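Local coordinates for FHA domain-containing protein DDL (Arabidopsis thaliana, PDB 3VPY) that probably recognises phosphothreonine through its forkhead-associated (FHA) domain, in a cleft that serves the binding of Dicer-like1, at residues N5-A10 with Q106-L111; L32-Q37 with I65-M70. All blocks are in the same frame, centred on the assembly; numbering follows the deposited sequence.

Contact 1: N5-A10 with Q106-L111; sequences NEPPEA and QRYYEL
P7 meets the hydroxyl end of Y108, where the N-terminal tail meets the last strand of the mixed sheet in an FHA beta-sandwich. It illustrates how a tail without regular secondary structure can be fitted to a sheet edge by one aromatic side chain and two waters. The two side chains come from opposite directions, and P7 offers the CG-CD side of its ring. P7 CD stands 3.3 Å from Y108 OH, and P7 CG lies 4.2 Å from Y108 CZ, an oblique apolar approach to the far end of the phenol. Y108 reaches this far because its CG is turned anti to its own carbonyl carbon (chi1 -73°), which sends the ring away from the strand toward the tail. Along its way the ring also rests on Q66 and R68 of strand 63-73 and on Y86 and M88 of strand 79-89.

The tail presents its proline at the start of a type I turn, P7 to A10, closed by A10 N to P7 O at 3.0 Å. Within the turn E9 OE2 makes a salt bridge to R68 NE, and just before it E6 OE1 accepts hydrogen bonds from Q66 NE2 and S38 OG.

No direct hydrogen bond joins the two segments, so water supplies the polar link. The hydroxyl Y108 OH donates to water 1 at 2.7 Å, in the ring plane at its edge, and water 1 donates onward to N5 O at 2.9 Å. Water 2 donates to Y108 OH at 2.9 Å but reaches N5 O only weakly, at 3.4 Å.

Contact 2: L32-Q37 with I65-M70; sequences LCLHRQ and IQYREM
L34 and Y67 meet where the chain, leaving strand 26-33 of one sheet, passes over strand 63-73 of the other, inside the FHA beta-sandwich. Among polar contacts, Y67 OH gives L34 O a weak hydrogen bond of 2.6 Å. The CZ-OH...O angle is only about 99°, so the carbonyl oxygen sits beside the phenol end, 3.1 Å from Y67 CE2 also, rather than out beyond the hydroxyl. Turned anti to its carbonyl carbon (chi1 -71°), CG of Y67 carries the ring across the sandwich, and Y67 CD2 comes to 3.7 Å from Q37 O. A methyl, L34 CD2, lies against the hydroxyl as well, 3.6 Å from Y67 OH.

The apolar pair is L34 with I65: L34 CD2 lies 3.9 Å from I65 CD1, the two side chains crossing at about a right angle. W17 meets the Y67 ring, while V83 and P85 pack against it.

Within the segments, one bond joins two side chains and another returns a side chain to the backbone. R36 NH1 points in its guanidinium plane at C33 SG, 3.5 Å away, and Q66 NE2 makes a nearly straight bond to Y67 O at 3.0 Å.

A phenylalanine in place of Y67 would probably keep most of the ring packing but leave L34 O without its hydroxyl partner. The chemistry implies a mixed link: one weak, poorly angled hydroxyl-carbonyl bond set among buried side chains, beside a leucine-isoleucine contact.

Overall arrangement
Contact 2 belongs to the interior and contact 1 to the surface, their centres about 10 Å apart, yet both use the mixed sheet. Contact 2 bridges from the other sheet to strand 63-73, whereas contact 1 brings the N-terminal tail to the end of strand 109-110. Each turns on a tyrosine hydroxyl: where solvent is present it works through waters, and in the core it meets a carbonyl directly. Strand 63-73 also joins the two, since E9 O probably bonds to E69 N, and P7 and A10 pack on Q66. Along the chain, contact 2 is nested inside the loop that contact 1 closes.

Contact 1: N5-A10 with Q106-L111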
loop_
_atom_site.group_PDB
_atom_site.type_symbol
_atom_site.label_atom_id
_atom_site.label_comp_id
_atom_site.label_asym_id
_atom_site.label_seq_id
_atom_site.Cartn_x
_atom_site.Cartn_y
_atom_site.Cartn_z
ATOM N N ASN A 5 -15.364 1.765 2.458
ATOM C CA ASN A 5 -15.344 2.771 3.499
ATOM C C ASN A 5 -13.981 2.758 4.160
ATOM O O ASN A 5 -13.336 1.717 4.221
ATOM C CB ASN A 5 -16.394 2.441 4.554
ATOM C CG ASN A 5 -17.760 2.962 4.191
ATOM O OD1 ASN A 5 -17.964 4.177 4.063
ATOM N ND2 ASN A 5 -18.713 2.049 4.024
ATOM N N GLU A 6 -13.538 3.911 4.640
ATOM C CA GLU A 6 -12.383 3.958 5.530
ATOM C C GLU A 6 -12.807 3.619 6.966
ATOM O O GLU A 6 -13.864 4.068 7.435
ATOM C CB GLU A 6 -11.719 5.328 5.501
ATOM C CG GLU A 6 -11.073 5.686 4.209
ATOM C CD GLU A 6 -10.128 6.837 4.377
ATOM O OE1 GLU A 6 -8.977 6.623 4.826
ATOM O OE2 GLU A 6 -10.548 7.967 4.066
ATOM N N PRO A 7 -11.992 2.823 7.671
ATOM C CA PRO A 7 -12.372 2.429 9.023
ATOM C C PRO A 7 -12.071 3.543 10.043
ATOM O O PRO A 7 -11.342 4.474 9.714
ATOM C CB PRO A 7 -11.499 1.195 9.269
ATOM C CG PRO A 7 -10.265 1.473 8.512
ATOM C CD PRO A 7 -10.694 2.231 7.269
ATOM N N PRO A 8 -12.603 3.435 11.284
ATOM C CA PRO A 8 -12.379 4.470 12.312
ATOM C C PRO A 8 -10.896 4.785 12.527
ATOM O O PRO A 8 -10.535 5.931 12.801
ATOM C CB PRO A 8 -12.950 3.836 13.581
ATOM C CG PRO A 8 -13.912 2.803 13.122
ATOM C CD PRO A 8 -13.435 2.321 11.780
ATOM N N GLU A 9 -10.047 3.767 12.386
ATOM C CA GLU A 9 -8.622 3.891 12.722
ATOM C C GLU A 9 -7.778 4.445 11.570
ATOM O O GLU A 9 -6.545 4.502 11.660
ATOM C CB GLU A 9 -8.071 2.538 13.228
ATOM C CG GLU A 9 -7.931 1.444 12.162
ATOM C CD GLU A 9 -9.188 0.602 11.954
ATOM O OE1 GLU A 9 -10.265 0.939 12.494
ATOM O OE2 GLU A 9 -9.089 -0.409 11.239
ATOM N N ALA A 10 -8.438 4.830 10.479
ATOM C CA ALA A 10 -7.740 5.416 9.329
ATOM C C ALA A 10 -6.994 6.677 9.743
ATOM O O ALA A 10 -7.557 7.539 10.434
ATOM C CB ALA A 10 -8.710 5.752 8.231
ATOM N N GLN A 106 -11.971 -8.348 0.442
ATOM C CA GLN A 106 -12.651 -7.703 1.583
ATOM C C GLN A 106 -12.008 -8.001 2.930
ATOM O O GLN A 106 -12.680 -8.010 3.970
ATOM C CB GLN A 106 -14.159 -8.025 1.607
ATOM C CG GLN A 106 -14.869 -7.769 0.263
ATOM C CD GLN A 106 -15.092 -6.299 -0.062
ATOM O OE1 GLN A 106 -14.943 -5.415 0.788
ATOM N NE2 GLN A 106 -15.470 -6.033 -1.309
ATOM N N ARG A 107 -10.688 -8.192 2.898
ATOM C CA ARG A 107 -9.911 -8.447 4.100
ATOM C C ARG A 107 -8.633 -7.610 4.038
ATOM O O ARG A 107 -7.999 -7.538 2.998
ATOM C CB ARG A 107 -9.607 -9.944 4.188
ATOM C CG ARG A 107 -8.688 -10.338 5.342
ATOM C CD ARG A 107 -8.429 -11.837 5.329
ATOM N NE ARG A 107 -9.650 -12.638 5.464
ATOM C CZ ARG A 107 -9.706 -13.960 5.280
ATOM N NH1 ARG A 107 -8.607 -14.643 4.957
ATOM N NH2 ARG A 107 -10.862 -14.610 5.423
ATOM N N TYR A 108 -8.259 -6.961 5.144
ATOM C CA TYR A 108 -7.024 -6.163 5.134
ATOM C C TYR A 108 -5.812 -7.068 5.277
ATOM O O TYR A 108 -5.772 -7.928 6.193
ATOM C CB TYR A 108 -6.990 -5.180 6.307
ATOM C CG TYR A 108 -7.923 -4.002 6.171
ATOM C CD1 TYR A 108 -7.821 -3.124 5.089
ATOM C CD2 TYR A 108 -8.894 -3.750 7.148
ATOM C CE1 TYR A 108 -8.678 -2.040 4.948
ATOM C CE2 TYR A 108 -9.769 -2.659 7.008
ATOM C CZ TYR A 108 -9.659 -1.823 5.917
ATOM O OH TYR A 108 -10.512 -0.757 5.789
ATOM N N TYR A 109 -4.813 -6.844 4.418
ATOM C CA TYR A 109 -3.513 -7.519 4.500
ATOM C C TYR A 109 -2.405 -6.499 4.711
ATOM O O TYR A 109 -2.256 -5.567 3.915
ATOM C CB TYR A 109 -3.217 -8.290 3.197
ATOM C CG TYR A 109 -4.040 -9.520 3.009
ATOM C CD1 TYR A 109 -3.522 -10.772 3.302
ATOM C CD2 TYR A 109 -5.358 -9.445 2.524
ATOM C CE1 TYR A 109 -4.282 -11.919 3.119
ATOM C CE2 TYR A 109 -6.119 -10.587 2.341
ATOM C CZ TYR A 109 -5.580 -11.816 2.633
ATOM O OH TYR A 109 -6.326 -12.969 2.453
ATOM N N GLU A 110 -1.644 -6.653 5.798
ATOM C CA GLU A 110 -0.549 -5.699 6.070
ATOM C C GLU A 110 0.496 -5.745 4.943
ATOM O O GLU A 110 0.853 -6.833 4.469
ATOM C CB GLU A 110 0.119 -6.000 7.410
ATOM C CG GLU A 110 1.101 -4.907 7.842
ATOM C CD GLU A 110 1.706 -5.164 9.229
ATOM O OE1 GLU A 110 1.336 -6.165 9.876
ATOM O OE2 GLU A 110 2.577 -4.382 9.652
ATOM N N LEU A 111 0.962 -4.569 4.529
ATOM C CA LEU A 111 2.016 -4.459 3.509
ATOM C C LEU A 111 3.357 -4.072 4.124
ATOM O O LEU A 111 3.411 -3.363 5.139
ATOM C CB LEU A 111 1.616 -3.429 2.457
ATOM C CG LEU A 111 0.433 -3.748 1.542
ATOM C CD1 LEU A 111 0.173 -2.602 0.579
ATOM C CD2 LEU A 111 0.660 -5.046 0.779
HETATM O O HOH W 1 -10.633 0.811 3.572
HETATM O O HOH W 2 -13.391 -1.242 5.854
#

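Contact 2: L32-Q37 with I65-M70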
loop_
_atom_site.group_PDB
_atom_site.type_symbol
_atom_site.label_atom_id
_atom_site.label_comp_id
_atom_site.label_asym_id
_atom_site.label_seq_id
_atom_site.Cartn_x
_atom_site.Cartn_y
_atom_site.Cartn_z
ATOM N N LEU A 32 5.228 6.751 -7.188
ATOM C CA LEU A 32 4.044 7.475 -6.815
ATOM C C LEU A 32 4.109 7.728 -5.322
ATOM O O LEU A 32 4.475 6.848 -4.529
ATOM C CB LEU A 32 2.798 6.668 -7.183
ATOM C CG LEU A 32 2.672 6.153 -8.621
ATOM C CD1 LEU A 32 1.458 5.235 -8.726
ATOM C CD2 LEU A 32 2.567 7.331 -9.573
ATOM N N CYS A 33 3.742 8.938 -4.930
ATOM C CA CYS A 33 3.613 9.253 -3.526
ATOM C C CYS A 33 2.489 8.377 -2.949
ATOM O O CYS A 33 1.383 8.316 -3.505
ATOM C CB CYS A 33 3.247 10.727 -3.354
ATOM S SG CYS A 33 2.991 11.143 -1.671
ATOM N N LEU A 34 2.776 7.695 -1.850
ATOM C CA LEU A 34 1.749 6.913 -1.157
ATOM C C LEU A 34 1.618 7.292 0.315
ATOM O O LEU A 34 1.312 6.445 1.167
ATOM C CB LEU A 34 2.034 5.418 -1.298
ATOM C CG LEU A 34 0.786 4.523 -1.384
ATOM C CD1 LEU A 34 0.033 4.694 -2.717
ATOM C CD2 LEU A 34 1.214 3.079 -1.151
ATOM N N HIS A 35 1.832 8.565 0.627
ATOM C CA HIS A 35 1.847 8.967 2.033
ATOM C C HIS A 35 1.199 10.329 2.285
ATOM O O HIS A 35 1.343 10.892 3.373
ATOM C CB HIS A 35 3.263 8.916 2.646
ATOM C CG HIS A 35 4.282 9.743 1.915
ATOM N ND1 HIS A 35 4.526 11.072 2.202
ATOM C CD2 HIS A 35 5.150 9.409 0.930
ATOM C CE1 HIS A 35 5.474 11.531 1.400
ATOM N NE2 HIS A 35 5.877 10.540 0.625
ATOM N N ARG A 36 0.461 10.844 1.307
ATOM C CA ARG A 36 -0.239 12.118 1.504
ATOM C C ARG A 36 -1.761 12.008 1.714
ATOM O O ARG A 36 -2.456 13.023 1.813
ATOM C CB ARG A 36 0.112 13.117 0.393
ATOM C CG ARG A 36 1.504 13.750 0.568
ATOM C CD ARG A 36 1.896 14.628 -0.622
ATOM N NE ARG A 36 3.004 15.581 -0.348
ATOM C CZ ARG A 36 4.307 15.293 -0.473
ATOM N NH1 ARG A 36 4.693 14.081 -0.852
ATOM N NH2 ARG A 36 5.240 16.227 -0.239
ATOM N N GLN A 37 -2.284 10.785 1.766
ATOM C CA GLN A 37 -3.648 10.600 2.225
ATOM C C GLN A 37 -3.771 9.263 2.932
ATOM O O GLN A 37 -2.858 8.454 2.884
ATOM C CB GLN A 37 -4.648 10.694 1.076
ATOM C CG GLN A 37 -4.373 9.794 -0.063
ATOM C CD GLN A 37 -5.004 10.282 -1.382
ATOM O OE1 GLN A 37 -4.663 11.342 -1.913
ATOM N NE2 GLN A 37 -5.907 9.493 -1.911
ATOM N N ILE A 65 -5.318 0.705 -0.884
ATOM C CA ILE A 65 -4.313 0.661 0.184
ATOM C C ILE A 65 -4.779 1.643 1.246
ATOM O O ILE A 65 -4.938 2.847 0.973
ATOM C CB ILE A 65 -2.878 0.962 -0.312
ATOM C CG1 ILE A 65 -2.395 -0.216 -1.167
ATOM C CG2 ILE A 65 -1.934 1.178 0.892
ATOM C CD1 ILE A 65 -1.038 -0.051 -1.861
ATOM N N GLN A 66 -5.053 1.090 2.433
ATOM C CA GLN A 66 -5.656 1.811 3.534
ATOM C C GLN A 66 -4.638 1.905 4.648
ATOM O O GLN A 66 -4.129 0.864 5.090
ATOM C CB GLN A 66 -6.871 1.032 4.048
ATOM C CG GLN A 66 -7.494 1.664 5.286
ATOM C CD GLN A 66 -8.200 2.964 4.961
ATOM O OE1 GLN A 66 -9.132 2.983 4.148
ATOM N NE2 GLN A 66 -7.758 4.059 5.578
ATOM N N TYR A 67 -4.314 3.128 5.065
ATOM C CA TYR A 67 -3.487 3.347 6.256
ATOM C C TYR A 67 -4.343 3.251 7.503
ATOM O O TYR A 67 -5.434 3.790 7.530
ATOM C CB TYR A 67 -2.717 4.690 6.165
ATOM C CG TYR A 67 -1.626 4.588 5.140
ATOM C CD1 TYR A 67 -0.423 3.969 5.450
ATOM C CD2 TYR A 67 -1.819 5.042 3.836
ATOM C CE1 TYR A 67 0.569 3.796 4.497
ATOM C CE2 TYR A 67 -0.818 4.884 2.870
ATOM C CZ TYR A 67 0.373 4.272 3.216
ATOM O OH TYR A 67 1.352 4.094 2.258
ATOM N N ARG A 68 -3.846 2.509 8.496
ATOM C CA ARG A 68 -4.533 2.236 9.759
ATOM C C ARG A 68 -3.603 2.442 10.952
ATOM O O ARG A 68 -2.454 1.955 10.958
ATOM C CB ARG A 68 -5.058 0.788 9.765
ATOM C CG ARG A 68 -6.122 0.500 8.696
ATOM C CD ARG A 68 -6.344 -1.005 8.562
ATOM N NE ARG A 68 -6.952 -1.547 9.782
ATOM C CZ ARG A 68 -6.807 -2.797 10.223
ATOM N NH1 ARG A 68 -6.048 -3.664 9.570
ATOM N NH2 ARG A 68 -7.387 -3.174 11.355
ATOM N N GLU A 69 -4.103 3.159 11.959
ATOM C CA GLU A 69 -3.365 3.346 13.203
ATOM C C GLU A 69 -3.573 2.126 14.085
ATOM O O GLU A 69 -4.720 1.797 14.455
ATOM C CB GLU A 69 -3.835 4.623 13.912
ATOM C CG GLU A 69 -2.944 5.076 15.049
ATOM C CD GLU A 69 -3.462 6.362 15.691
ATOM O OE1 GLU A 69 -4.533 6.327 16.330
ATOM O OE2 GLU A 69 -2.794 7.401 15.545
HETATM N N MSE A 70 -2.467 1.459 14.423
HETATM C CA MSE A 70 -2.505 0.237 15.252
HETATM C C MSE A 70 -1.541 0.371 16.416
HETATM O O MSE A 70 -0.716 1.271 16.437
HETATM C CB MSE A 70 -2.051 -0.962 14.416
HETATM C CG MSE A 70 -2.693 -1.065 13.050
HETATM SE SE MSE A 70 -4.598 -1.467 13.190
HETATM C CE MSE A 70 -4.467 -3.343 13.724
#